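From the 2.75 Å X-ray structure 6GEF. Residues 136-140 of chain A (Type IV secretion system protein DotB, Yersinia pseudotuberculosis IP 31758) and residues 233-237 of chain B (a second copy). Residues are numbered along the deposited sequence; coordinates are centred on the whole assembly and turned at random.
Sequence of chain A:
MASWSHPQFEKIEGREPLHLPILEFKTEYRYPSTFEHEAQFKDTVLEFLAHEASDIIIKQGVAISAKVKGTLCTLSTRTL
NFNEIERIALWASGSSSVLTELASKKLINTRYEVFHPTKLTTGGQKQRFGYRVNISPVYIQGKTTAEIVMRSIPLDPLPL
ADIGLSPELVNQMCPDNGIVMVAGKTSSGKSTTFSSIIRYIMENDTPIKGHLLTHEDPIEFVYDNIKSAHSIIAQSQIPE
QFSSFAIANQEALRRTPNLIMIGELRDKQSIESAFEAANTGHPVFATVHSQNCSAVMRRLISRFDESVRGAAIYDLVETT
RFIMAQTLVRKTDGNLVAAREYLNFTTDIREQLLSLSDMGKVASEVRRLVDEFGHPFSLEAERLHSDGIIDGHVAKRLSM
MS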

ATOM      1  N   SER A 136      -6.422 -24.109  24.270  1.00 54.60           N
ATOM      2  CA  SER A 136      -5.537 -23.978  23.110  1.00 55.86           C
ATOM      3  C   SER A 136      -5.338 -25.328  22.455  1.00 56.44           C
ATOM      4  O   SER A 136      -5.143 -26.330  23.155  1.00 58.13           O
ATOM      5  CB  SER A 136      -4.161 -23.404  23.499  1.00 54.25           C
ATOM      6  OG  SER A 136      -4.235 -22.006  23.743  1.00 56.62           O
ATOM      7  N   PRO A 137      -5.394 -25.402  21.122  1.00 56.63           N
ATOM      8  CA  PRO A 137      -5.105 -26.665  20.446  1.00 56.37           C
ATOM      9  C   PRO A 137      -3.728 -27.201  20.835  1.00 59.78           C
ATOM     10  O   PRO A 137      -2.760 -26.453  20.924  1.00 63.85           O
ATOM     11  CB  PRO A 137      -5.136 -26.280  18.976  1.00 57.12           C
ATOM     12  CG  PRO A 137      -6.015 -25.104  18.883  1.00 58.44           C
ATOM     13  CD  PRO A 137      -5.838 -24.360  20.190  1.00 57.70           C
ATOM     14  N   VAL A 138      -3.663 -28.480  21.168  1.00 59.43           N
ATOM     15  CA  VAL A 138      -2.413 -29.225  21.209  1.00 56.14           C
ATOM     16  C   VAL A 138      -2.573 -30.508  20.399  1.00 59.48           C
ATOM     17  O   VAL A 138      -3.672 -30.863  19.942  1.00 61.00           O
ATOM     18  CB  VAL A 138      -2.016 -29.583  22.655  1.00 57.98           C
ATOM     19  CG1 VAL A 138      -1.753 -28.309  23.452  1.00 60.68           C
ATOM     20  CG2 VAL A 138      -3.079 -30.394  23.353  1.00 58.15           C
ATOM     21  N   TYR A 139      -1.468 -31.192  20.176  1.00 61.26           N
ATOM     22  CA  TYR A 139      -1.430 -32.427  19.396  1.00 62.24           C
ATOM     23  C   TYR A 139      -0.754 -33.494  20.217  1.00 61.47           C
ATOM     24  O   TYR A 139       0.425 -33.347  20.597  1.00 61.68           O
ATOM     25  CB  TYR A 139      -0.651 -32.237  18.082  1.00 64.18           C
ATOM     26  CG  TYR A 139      -0.983 -33.247  17.028  1.00 66.86           C
ATOM     27  CD1 TYR A 139      -2.105 -33.072  16.205  1.00 67.90           C
ATOM     28  CD2 TYR A 139      -0.188 -34.373  16.831  1.00 71.97           C
ATOM     29  CE1 TYR A 139      -2.419 -34.017  15.229  1.00 71.15           C
ATOM     30  CE2 TYR A 139      -0.514 -35.314  15.849  1.00 75.89           C
ATOM     31  CZ  TYR A 139      -1.628 -35.115  15.057  1.00 74.46           C
ATOM     32  OH  TYR A 139      -1.929 -36.035  14.092  1.00 76.15           O
ATOM     33  N   ILE A 140      -1.496 -34.556  20.550  1.00 61.50           N
ATOM     34  CA  ILE A 140      -0.996 -35.621  21.421  1.00 61.46           C
ATOM     35  C   ILE A 140      -1.390 -36.959  20.814  1.00 66.57           C
ATOM     36  O   ILE A 140      -2.501 -37.106  20.270  1.00 69.11           O
ATOM     37  CB  ILE A 140      -1.601 -35.480  22.836  1.00 61.41           C
ATOM     38  CG1 ILE A 140      -1.400 -34.078  23.392  1.00 60.44           C
ATOM     39  CG2 ILE A 140      -0.989 -36.541  23.770  1.00 62.70           C
ATOM     40  CD1 ILE A 140      -1.633 -33.933  24.865  1.00 61.49           C
TER
ATOM     41  N   ILE B 233       5.024 -30.845  28.489  1.00 63.43           N
ATOM     42  CA  ILE B 233       5.270 -30.300  27.169  1.00 62.23           C
ATOM     43  C   ILE B 233       3.968 -30.358  26.372  1.00 59.84           C
ATOM     44  O   ILE B 233       3.271 -31.348  26.395  1.00 57.88           O
ATOM     45  CB  ILE B 233       6.394 -31.074  26.413  1.00 61.83           C
ATOM     46  CG1 ILE B 233       6.652 -30.480  25.043  1.00 61.78           C
ATOM     47  CG2 ILE B 233       6.020 -32.556  26.281  1.00 64.60           C
ATOM     48  CD1 ILE B 233       7.619 -29.326  25.059  1.00 63.63           C
ATOM     49  N   ALA B 234       3.663 -29.271  25.672  1.00 60.03           N
ATOM     50  CA  ALA B 234       2.526 -29.162  24.782  1.00 61.79           C
ATOM     51  C   ALA B 234       2.998 -28.693  23.416  1.00 62.01           C
ATOM     52  O   ALA B 234       3.655 -27.667  23.304  1.00 70.96           O
ATOM     53  CB  ALA B 234       1.508 -28.191  25.336  1.00 64.19           C
ATOM     54  N   GLN B 235       2.683 -29.444  22.375  1.00 60.76           N
ATOM     55  CA  GLN B 235       3.039 -29.143  21.008  1.00 56.76           C
ATOM     56  C   GLN B 235       1.815 -28.690  20.231  1.00 57.57           C
ATOM     57  O   GLN B 235       0.761 -29.290  20.335  1.00 63.28           O
ATOM     58  CB  GLN B 235       3.659 -30.371  20.322  1.00 57.47           C
ATOM     59  CG  GLN B 235       4.826 -30.984  21.068  1.00 59.48           C
ATOM     60  CD  GLN B 235       5.399 -32.186  20.365  1.00 60.50           C
ATOM     61  OE1 GLN B 235       4.766 -33.258  20.344  1.00 63.10           O
ATOM     62  NE2 GLN B 235       6.600 -32.032  19.780  1.00 56.30           N
ATOM     63  N   SER B 236       1.974 -27.634  19.442  1.00 57.82           N
ATOM     64  CA  SER B 236       0.922 -27.133  18.563  1.00 58.39           C
ATOM     65  C   SER B 236       1.485 -27.029  17.145  1.00 59.68           C
ATOM     66  O   SER B 236       2.497 -26.402  16.920  1.00 60.54           O
ATOM     67  CB  SER B 236       0.439 -25.764  19.032  1.00 58.11           C
ATOM     68  OG  SER B 236      -0.000 -25.793  20.363  1.00 59.79           O
ATOM     69  N   GLN B 237       0.829 -27.683  16.201  1.00 61.42           N
ATOM     70  CA  GLN B 237       1.080 -27.492  14.785  1.00 62.29           C
ATOM     71  C   GLN B 237       0.368 -26.241  14.298  1.00 62.63           C
ATOM     72  O   GLN B 237      -0.797 -26.044  14.568  1.00 59.40           O
ATOM     73  CB  GLN B 237       0.644 -28.721  13.990  1.00 61.79           C
ATOM     74  CG  GLN B 237       1.062 -28.694  12.541  1.00 59.78           C
ATOM     75  CD  GLN B 237       1.118 -30.097  11.935  1.00 60.35           C
ATOM     76  OE1 GLN B 237       1.663 -30.993  12.519  1.00 61.94           O
ATOM     77  NE2 GLN B 237       0.550 -30.280  10.733  1.00 58.24           N
TER

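Two strands from neighbouring copies of DotB meet here nearly at right angles, their N-to-C directions 102° apart and their axes approaching to 4.8 Å. At that angle a ladder of paired backbone groups cannot continue along the chains, so the contact concentrates around one point, where the CA of V138(A) lies 4.7 Å from the CA of S236(B). The area buried is correspondingly modest, 245 Å² over both sides.

Polar contacts fix the crossing through two hydrogen bonds. In the first, backbone meets backbone: the N of Y139(A) donates to the O of Q235(B) at 2.9 Å, with an N-H...O angle of 141°, bent but serviceable. In the second, a side chain supplies the donor, as the OG of S236(B) donates a hydrogen bond to the O of P137(A), also at 2.9 Å. The m rotamer of the serine (chi1 -56°) sets its hydroxyl within reach of that carbonyl. Chain A thus accepts at P137(A) and donates at Y139(A), with the two bonded groups bracketing V138(A) in sequence.

The O of Q235(B) does further work. The O of Q235(B) lies 3.3 Å from the CA of V138(A), in a CA-H...O contact with an angle of 128° at the hydrogen, a weaker electrostatic supplement to the hydrogen bond it already accepts from the N-H of Y139(A).

Apolar packing is brief. The CG1 of V138(A) rests 3.8 Å from the CB of A234(B), a van der Waals contact between two buried side chains. Y139(A) has the largest covered area, 54 Å², although its CA-to-CB bond points sideways. Q235(B) follows at 51 Å², its NE2 being satisfied elsewhere in the structure while its backbone O serves this contact.

The rule to read is economical: at a steep crossing, main-chain groups and one hydroxyl on a short side chain can supply the directional bonds, with a small apolar contact beside them.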